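Local structure of TolA protein (Vibrio cholerae, 4G7X) at residues Q42-E47 with Q121-E126; A53-L58 with N113-P118; R75-L80 with L128-L133. The protein probably works in the Tol-Pal system of the cell envelope, its C-terminal domain serving in the periplasm as a docking site for partner proteins, filamentous-phage coat proteins among them. All coordinates share one frame; numbering follows the deposited sequence. Where two conformers were deposited one is given.

Interaction 1: Q42-E47 with Q121-E126; sequences QFVTSE and QPDVVE
Val124 packs its two methyls against the 42-47 turn, and they divide the work. CG2 lies 4.0 Å from Val44 CG2 and almost as near to CE2 of Phe43, while CG1 rests on the aliphatic part of Glu47, 3.8 Å from its CB. Phe43 reaches this place because its CG stands anti to the backbone N (chi1 176°), which swings the ring along the helix toward its C-terminal end; there Glu47 CG lies over one face, offset toward the rim.

The polar ends that border the contact chiefly meet carbon. Gln121 brings its amide to the edge of the Phe43 ring, where OE1, 3.3 Å from CE2, lies near the ring plane against the weakly positive C-H rim; the amide plane itself is turned 63° from the ring. Two residues after Gln121, Asp123 brings OD2 to 3.5 Å from Val44 CG2. Its carboxylate is claimed elsewhere: it makes a salt bridge with Arg40, one turn before Val44, and OD1 takes a weak bond from the N of Val124. Glu47 likewise has its ionic partner, Arg50, further along its own helix.

The axes of the two short helical segments approach to 9.6 Å and cross at -47°. With Gln121 at the N-cap, this is the first turn of helix 122-128 set on the long N-terminal helix 38-62, an oblique helix-helix packing near one end of the TolA C-terminal domain.

Interaction 2: A53-L58 with N113-P118; sequences AIYTQL and NSFPLP
Helix 38-62 packs here against the short, weakly bonded strand 115-116, outermost in the antiparallel sheet of this chain, and Tyr55 meets Phe115 in a T-shaped aromatic pair at the centre of the contact. The edge of Phe115 points into the face of Tyr55, with ring planes 88° apart and CD1 of Phe115 3.8 Å from CD1 of Tyr55. Phe115 CB continues the same contact 3.7 Å from Tyr55 CE1.

Tyr55 leaves its helix with CG beside the backbone N (chi1 -60°), and the ring runs obliquely past Phe115 until its hydroxyl meets the carbonyl of Pro116. OH donates to Pro116 O over 2.7 Å, nearly in line with the C=O bond (164° at the oxygen), which ties the end of the ring to the strand backbone. Leu117 CD2 lies against the same hydroxyl at 3.6 Å.

Pro116 packs on Leu58 and Ile54, one turn apart on the helix. Leu58 and the proline ring reach toward each other, Leu58 CD1 to Pro116 CD 3.8 Å, and Ile54 places CG2 4.1 Å from Pro116 CG.

Further in, Tyr55 also touches Leu80, Leu128 and Leu133, and Phe115 is tied by backbone bonds to Ala87 of the next strand. The arrangement is a two-layer alpha/beta packing, a long helix laid against an antiparallel sheet, here at its outermost strand within the chain.

Interaction 3: R75-L80 with L128-L133; sequences RVNLKL and LKNINL
Asn77 holds its side-chain amide between two asparagines of the neighbouring strand and spends both N-H bonds of ND2 on them. One goes to Asn130 OD1 (2.8 Å from Asn77 ND2), the other to Asn132 OD1 (3.0 Å from the same nitrogen). Both acceptors lie close to the plane of the Asn77 amide, but their own amides are turned against it, Asn130 by 90° and Asn132 by 68°. The bond to Asn130 runs nearly straight out from its C=O, whereas Asn132 is approached from above its carbonyl plane. With CG anti to the backbone N (chi1 170°), Asn77 leans across toward the partner strand to make this bridge. Its remaining polar atom is used too: Lys79 NZ comes to Asn77 OD1 at 2.8 Å, from above the carbonyl plane. Lys79 runs alongside Asn130, pointing the same way, and NZ adds a weak bond to Asn130 OD1 and one of 2.8 Å to a water.

The backbones behind these groups form a regular antiparallel pairing of strand 74-83 with 130-135, one of the two outermost strands of the chain's sheet. Val76 with Leu133 and Leu78 with Ile131 are hydrogen-bonded pairs, Leu78 N to Ile131 O measuring 2.8 Å; Asn77 with Asn132 and Lys79 with Asn130 are non-hydrogen-bonded ones.

The face bearing Val76, Leu78, Ile131 and Leu133 is apolar. Leu78 CB packs on Ile131 CG2 at 3.8 Å, and in the conformer described Leu78 crosses Leu133 at about a right angle, CD1 to CD1 3.6 Å. Leu133 goes on to touch Thr56 of helix 38-62, and Leu78 touches Phe115.

Interactions 1 and 2 sit on one long helix, 38-62, their centres about 15 Å apart; interaction 3 lies in the sheet that packs on it, about 14 Å from the first centre and 11 Å from the second. Along the chain both partners of interaction 2 fall between those of interaction 1, while interaction 3 interleaves with each, since 75-80 follows the helix and 128-133 follows 121-126. Interactions 2 and 3 touch directly, Tyr55 CE2 lying 3.6 Å from Leu80 CD1, and 1 and 2 join through Val124 and Pro118; 1 and 3 only adjoin in sequence. Helix 38-62, the sheet and helix 122-128 thus pack together within one domain.

Interaction 1: Q42-E47 with Q121-E126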
# COMPACT_ATOMS: atom_id res chain seq x y z
N GLN B 42 13.76 23.93 4.71
CA GLN B 42 14.47 23.71 3.45
C GLN B 42 14.97 22.27 3.32
O GLN B 42 14.84 21.65 2.27
CB GLN B 42 15.63 24.69 3.30
CG GLN B 42 15.17 26.13 3.12
CD GLN B 42 16.30 27.10 2.83
OE1 GLN B 42 17.48 26.77 2.96
NE2 GLN B 42 15.93 28.31 2.43
N PHE B 43 15.53 21.75 4.41
CA PHE B 43 16.03 20.38 4.43
C PHE B 43 14.90 19.38 4.21
O PHE B 43 15.04 18.45 3.41
CB PHE B 43 16.78 20.09 5.73
CG PHE B 43 17.25 18.67 5.86
CD1 PHE B 43 18.36 18.22 5.15
CD2 PHE B 43 16.57 17.77 6.68
CE1 PHE B 43 18.80 16.91 5.27
CE2 PHE B 43 17.00 16.46 6.80
CZ PHE B 43 18.12 16.03 6.09
N VAL B 44 13.79 19.57 4.91
CA VAL B 44 12.63 18.68 4.77
C VAL B 44 12.09 18.70 3.34
O VAL B 44 11.85 17.65 2.76
CB VAL B 44 11.53 19.01 5.81
CG1 VAL B 44 10.28 18.17 5.56
CG2 VAL B 44 12.04 18.77 7.23
N THR B 45 11.93 19.89 2.77
CA THR B 45 11.44 20.03 1.40
C THR B 45 12.37 19.31 0.42
O THR B 45 11.91 18.58 -0.47
CB THR B 45 11.26 21.52 1.03
OG1 THR B 45 10.30 22.10 1.93
CG2 THR B 45 10.76 21.68 -0.40
N SER B 46 13.68 19.48 0.60
CA SER B 46 14.68 18.81 -0.24
C SER B 46 14.59 17.29 -0.13
O SER B 46 14.60 16.59 -1.14
CB SER B 46 16.09 19.29 0.13
OG SER B 46 17.07 18.74 -0.74
N GLU B 47 14.49 16.79 1.10
CA GLU B 47 14.43 15.36 1.37
C GLU B 47 13.16 14.70 0.83
O GLU B 47 13.21 13.57 0.34
CB GLU B 47 14.61 15.07 2.86
CG GLU B 47 16.05 15.24 3.33
CD GLU B 47 16.98 14.20 2.75
OE1 GLU B 47 17.58 14.46 1.69
OE2 GLU B 47 17.10 13.11 3.34
N GLN B 121 15.27 11.03 11.31
CA GLN B 121 14.73 12.28 10.77
C GLN B 121 13.20 12.23 10.82
O GLN B 121 12.55 12.15 9.77
CB GLN B 121 15.23 12.52 9.34
CG GLN B 121 16.71 12.87 9.24
CD GLN B 121 17.22 12.92 7.81
OE1 GLN B 121 16.47 13.17 6.87
NE2 GLN B 121 18.52 12.69 7.64
N PRO B 122 12.62 12.29 12.04
CA PRO B 122 11.18 12.06 12.20
C PRO B 122 10.29 13.05 11.47
O PRO B 122 9.21 12.67 11.00
CB PRO B 122 10.98 12.16 13.72
CG PRO B 122 12.13 12.96 14.22
CD PRO B 122 13.28 12.60 13.32
N ASP B 123 10.72 14.31 11.35
CA ASP B 123 9.93 15.32 10.65
C ASP B 123 9.83 15.02 9.15
O ASP B 123 8.78 15.26 8.54
CB ASP B 123 10.46 16.75 10.91
CG ASP B 123 11.95 16.91 10.61
OD1 ASP B 123 12.65 15.93 10.31
OD2 ASP B 123 12.42 18.07 10.68
N VAL B 124 10.90 14.48 8.57
CA VAL B 124 10.91 14.05 7.18
C VAL B 124 10.02 12.81 7.00
O VAL B 124 9.23 12.74 6.05
CB VAL B 124 12.35 13.76 6.68
CG1 VAL B 124 12.34 13.20 5.27
CG2 VAL B 124 13.20 15.02 6.74
N VAL B 125 10.13 11.86 7.92
CA VAL B 125 9.32 10.64 7.89
C VAL B 125 7.82 10.97 7.89
O VAL B 125 7.05 10.35 7.16
CB VAL B 125 9.70 9.66 9.03
CG1 VAL B 125 8.74 8.48 9.09
CG2 VAL B 125 11.12 9.17 8.85
N GLU B 126 7.42 11.96 8.69
CA GLU B 126 6.02 12.41 8.73
C GLU B 126 5.46 12.80 7.36
O GLU B 126 4.32 12.48 7.04
CB GLU B 126 5.84 13.56 9.73
CG GLU B 126 5.90 13.12 11.19
CD GLU B 126 4.81 12.12 11.54
OE1 GLU B 126 3.62 12.49 11.49
OE2 GLU B 126 5.16 10.96 11.87

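Interaction 2: A53-L58 with N113-P118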
# COMPACT_ATOMS: atom_id res chain seq x y z
N ALA B 53 11.43 10.96 -5.48
CA ALA B 53 12.05 10.45 -6.70
C ALA B 53 12.48 8.99 -6.57
O ALA B 53 12.33 8.21 -7.51
CB ALA B 53 13.23 11.33 -7.10
N ILE B 54 13.02 8.62 -5.40
CA ILE B 54 13.38 7.23 -5.13
C ILE B 54 12.15 6.33 -5.23
O ILE B 54 12.19 5.28 -5.89
CB ILE B 54 14.09 7.07 -3.76
CG1 ILE B 54 15.49 7.70 -3.81
CG2 ILE B 54 14.18 5.61 -3.35
CD1 ILE B 54 16.15 7.91 -2.46
N TYR B 55 11.05 6.76 -4.60
CA TYR B 55 9.80 5.98 -4.61
C TYR B 55 9.23 5.82 -6.02
O TYR B 55 8.77 4.73 -6.38
CB TYR B 55 8.74 6.61 -3.70
CG TYR B 55 9.11 6.72 -2.24
CD1 TYR B 55 10.18 6.02 -1.69
CD2 TYR B 55 8.35 7.52 -1.39
CE1 TYR B 55 10.50 6.14 -0.35
CE2 TYR B 55 8.65 7.64 -0.04
CZ TYR B 55 9.72 6.95 0.47
OH TYR B 55 10.02 7.07 1.81
N THR B 56 9.26 6.90 -6.79
CA THR B 56 8.74 6.90 -8.16
C THR B 56 9.54 5.94 -9.04
O THR B 56 8.97 5.21 -9.86
CB THR B 56 8.73 8.34 -8.74
OG1 THR B 56 8.00 9.21 -7.85
CG2 THR B 56 8.07 8.36 -10.10
N GLN B 57 10.86 5.91 -8.85
CA GLN B 57 11.73 4.97 -9.57
C GLN B 57 11.44 3.52 -9.19
O GLN B 57 11.39 2.65 -10.06
CB GLN B 57 13.21 5.32 -9.34
CG GLN B 57 14.22 4.28 -9.83
CD GLN B 57 14.28 4.15 -11.34
OE1 GLN B 57 13.87 5.04 -12.08
NE2 GLN B 57 14.81 3.02 -11.80
N LEU B 58 11.23 3.26 -7.90
CA LEU B 58 10.89 1.91 -7.45
C LEU B 58 9.60 1.41 -8.10
O LEU B 58 9.51 0.25 -8.51
CB LEU B 58 10.78 1.84 -5.93
CG LEU B 58 12.11 1.88 -5.16
CD1 LEU B 58 11.85 2.09 -3.67
CD2 LEU B 58 12.93 0.62 -5.40
N ASN B 113 9.19 -4.06 -2.83
CA ASN B 113 9.57 -4.79 -1.62
C ASN B 113 9.53 -3.93 -0.36
O ASN B 113 8.99 -4.34 0.66
CB ASN B 113 10.96 -5.43 -1.78
CG ASN B 113 10.94 -6.65 -2.67
OD1 ASN B 113 9.90 -7.30 -2.86
ND2 ASN B 113 12.10 -6.98 -3.24
N SER B 114 10.11 -2.73 -0.45
CA SER B 114 10.21 -1.79 0.66
C SER B 114 10.48 -0.38 0.13
O SER B 114 11.05 -0.23 -0.95
CB SER B 114 11.34 -2.21 1.61
OG SER B 114 11.49 -1.29 2.67
N PHE B 115 10.06 0.63 0.88
CA PHE B 115 10.33 2.02 0.54
C PHE B 115 11.30 2.55 1.59
O PHE B 115 11.01 2.46 2.78
CB PHE B 115 9.03 2.83 0.59
CG PHE B 115 7.99 2.40 -0.41
CD1 PHE B 115 7.88 3.05 -1.63
CD2 PHE B 115 7.12 1.35 -0.13
CE1 PHE B 115 6.92 2.66 -2.56
CE2 PHE B 115 6.16 0.95 -1.06
CZ PHE B 115 6.06 1.62 -2.27
N PRO B 116 12.45 3.09 1.16
CA PRO B 116 13.44 3.56 2.14
C PRO B 116 12.98 4.78 2.93
O PRO B 116 12.20 5.60 2.43
CB PRO B 116 14.66 3.91 1.28
CG PRO B 116 14.45 3.20 -0.03
CD PRO B 116 12.96 3.18 -0.22
N LEU B 117 13.47 4.89 4.16
CA LEU B 117 13.27 6.07 5.01
C LEU B 117 14.61 6.55 5.57
O LEU B 117 15.52 5.74 5.76
CB LEU B 117 12.33 5.75 6.18
CG LEU B 117 10.84 5.52 5.92
CD1 LEU B 117 10.19 5.07 7.21
CD2 LEU B 117 10.16 6.77 5.39
N PRO B 118 14.73 7.86 5.83
CA PRO B 118 15.96 8.35 6.47
C PRO B 118 16.03 7.94 7.93
O PRO B 118 14.99 7.79 8.59
CB PRO B 118 15.83 9.87 6.35
CG PRO B 118 14.37 10.12 6.29
CD PRO B 118 13.79 8.96 5.52

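Interaction 3: R75-L80 with L128-L133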
# COMPACT_ATOMS: atom_id res chain seq x y z
N ARG B 75 -1.56 9.80 -11.19
CA ARG B 75 -1.23 10.49 -9.95
C ARG B 75 -1.82 9.71 -8.79
O ARG B 75 -3.01 9.37 -8.79
CB ARG B 75 -1.76 11.93 -9.95
CG ARG B 75 -1.09 12.85 -10.97
CD ARG B 75 -1.25 14.32 -10.63
NE ARG B 75 -2.63 14.69 -10.27
CZ ARG B 75 -3.04 14.97 -9.03
NH1 ARG B 75 -2.19 14.93 -8.01
NH2 ARG B 75 -4.31 15.29 -8.82
N VAL B 76 -0.97 9.42 -7.81
CA VAL B 76 -1.37 8.61 -6.66
C VAL B 76 -0.97 9.26 -5.35
O VAL B 76 -0.10 10.14 -5.30
CB VAL B 76 -0.77 7.18 -6.73
CG1 VAL B 76 -1.27 6.44 -7.96
CG2 VAL B 76 0.76 7.23 -6.68
N ASN B 77 -1.62 8.83 -4.28
CA ASN B 77 -1.15 9.13 -2.94
C ASN B 77 -0.75 7.82 -2.28
O ASN B 77 -1.48 6.83 -2.35
CB ASN B 77 -2.24 9.82 -2.13
CG ASN B 77 -1.88 9.93 -0.66
OD1 ASN B 77 -2.26 9.08 0.14
ND2 ASN B 77 -1.13 10.96 -0.31
N LEU B 78 0.44 7.83 -1.67
CA LEU B 78 0.93 6.70 -0.88
C LEU B 78 0.83 7.02 0.59
O LEU B 78 1.27 8.09 1.04
CB LEU B 78 2.40 6.42 -1.20
CG LEU B 78 2.80 5.61 -2.42
CD1 LEU B 78 2.40 6.34 -3.69
CD2 LEU B 78 4.29 5.35 -2.39
N LYS B 79 0.26 6.10 1.35
CA LYS B 79 0.39 6.12 2.80
C LYS B 79 1.28 4.95 3.18
O LYS B 79 1.00 3.81 2.82
CB LYS B 79 -0.97 6.13 3.50
CG LYS B 79 -1.67 7.46 3.29
CD LYS B 79 -3.04 7.57 3.94
CE LYS B 79 -3.52 9.01 3.91
NZ LYS B 79 -3.74 9.53 2.53
N LEU B 80 2.38 5.26 3.85
CA LEU B 80 3.43 4.29 4.14
C LEU B 80 3.51 4.05 5.63
O LEU B 80 3.30 4.96 6.42
CB LEU B 80 4.78 4.79 3.62
CG LEU B 80 4.93 5.02 2.11
CD1 LEU B 80 6.32 5.56 1.82
CD2 LEU B 80 4.67 3.75 1.32
N LEU B 128 6.94 11.82 4.40
CA LEU B 128 7.11 10.65 3.53
C LEU B 128 6.02 9.59 3.71
O LEU B 128 5.74 8.81 2.78
CB LEU B 128 8.49 10.02 3.71
CG LEU B 128 9.68 10.88 3.27
CD1 LEU B 128 10.99 10.13 3.45
CD2 LEU B 128 9.52 11.35 1.83
N LYS B 129 5.40 9.56 4.89
CA LYS B 129 4.34 8.60 5.21
C LYS B 129 3.02 8.92 4.52
O LYS B 129 2.10 8.10 4.54
CB LYS B 129 4.13 8.52 6.72
CG LYS B 129 5.17 7.70 7.46
CD LYS B 129 5.02 7.90 8.96
CE LYS B 129 3.63 7.50 9.43
NZ LYS B 129 3.50 7.61 10.91
N ASN B 130 2.91 10.11 3.93
CA ASN B 130 1.70 10.54 3.25
C ASN B 130 2.10 11.42 2.07
O ASN B 130 2.17 12.64 2.18
CB ASN B 130 0.78 11.30 4.22
CG ASN B 130 -0.55 11.70 3.61
OD1 ASN B 130 -0.90 11.30 2.50
ND2 ASN B 130 -1.31 12.49 4.36
N ILE B 131 2.37 10.77 0.94
CA ILE B 131 3.08 11.43 -0.17
C ILE B 131 2.37 11.27 -1.52
O ILE B 131 1.95 10.17 -1.89
CB ILE B 131 4.56 10.96 -0.24
CG1 ILE B 131 5.36 11.78 -1.25
CG2 ILE B 131 4.65 9.46 -0.51
CD1 ILE B 131 6.86 11.60 -1.15
N ASN B 132 2.24 12.38 -2.24
CA ASN B 132 1.69 12.38 -3.59
C ASN B 132 2.79 12.18 -4.62
O ASN B 132 3.83 12.85 -4.57
CB ASN B 132 0.95 13.68 -3.88
CG ASN B 132 -0.25 13.89 -2.98
OD1 ASN B 132 -0.90 12.93 -2.56
ND2 ASN B 132 -0.56 15.15 -2.69
N LEU B 133 2.57 11.23 -5.53
CA LEU B 133 3.54 10.92 -6.58
C LEU B 133 2.88 10.89 -7.95
O LEU B 133 1.69 10.60 -8.07
CB LEU B 133 4.21 9.56 -6.31
CG LEU B 133 4.93 9.30 -4.98
CD1 LEU B 133 5.41 7.87 -4.93
CD2 LEU B 133 6.08 10.27 -4.74
O HOH W 1 -4.21 12.31 2.56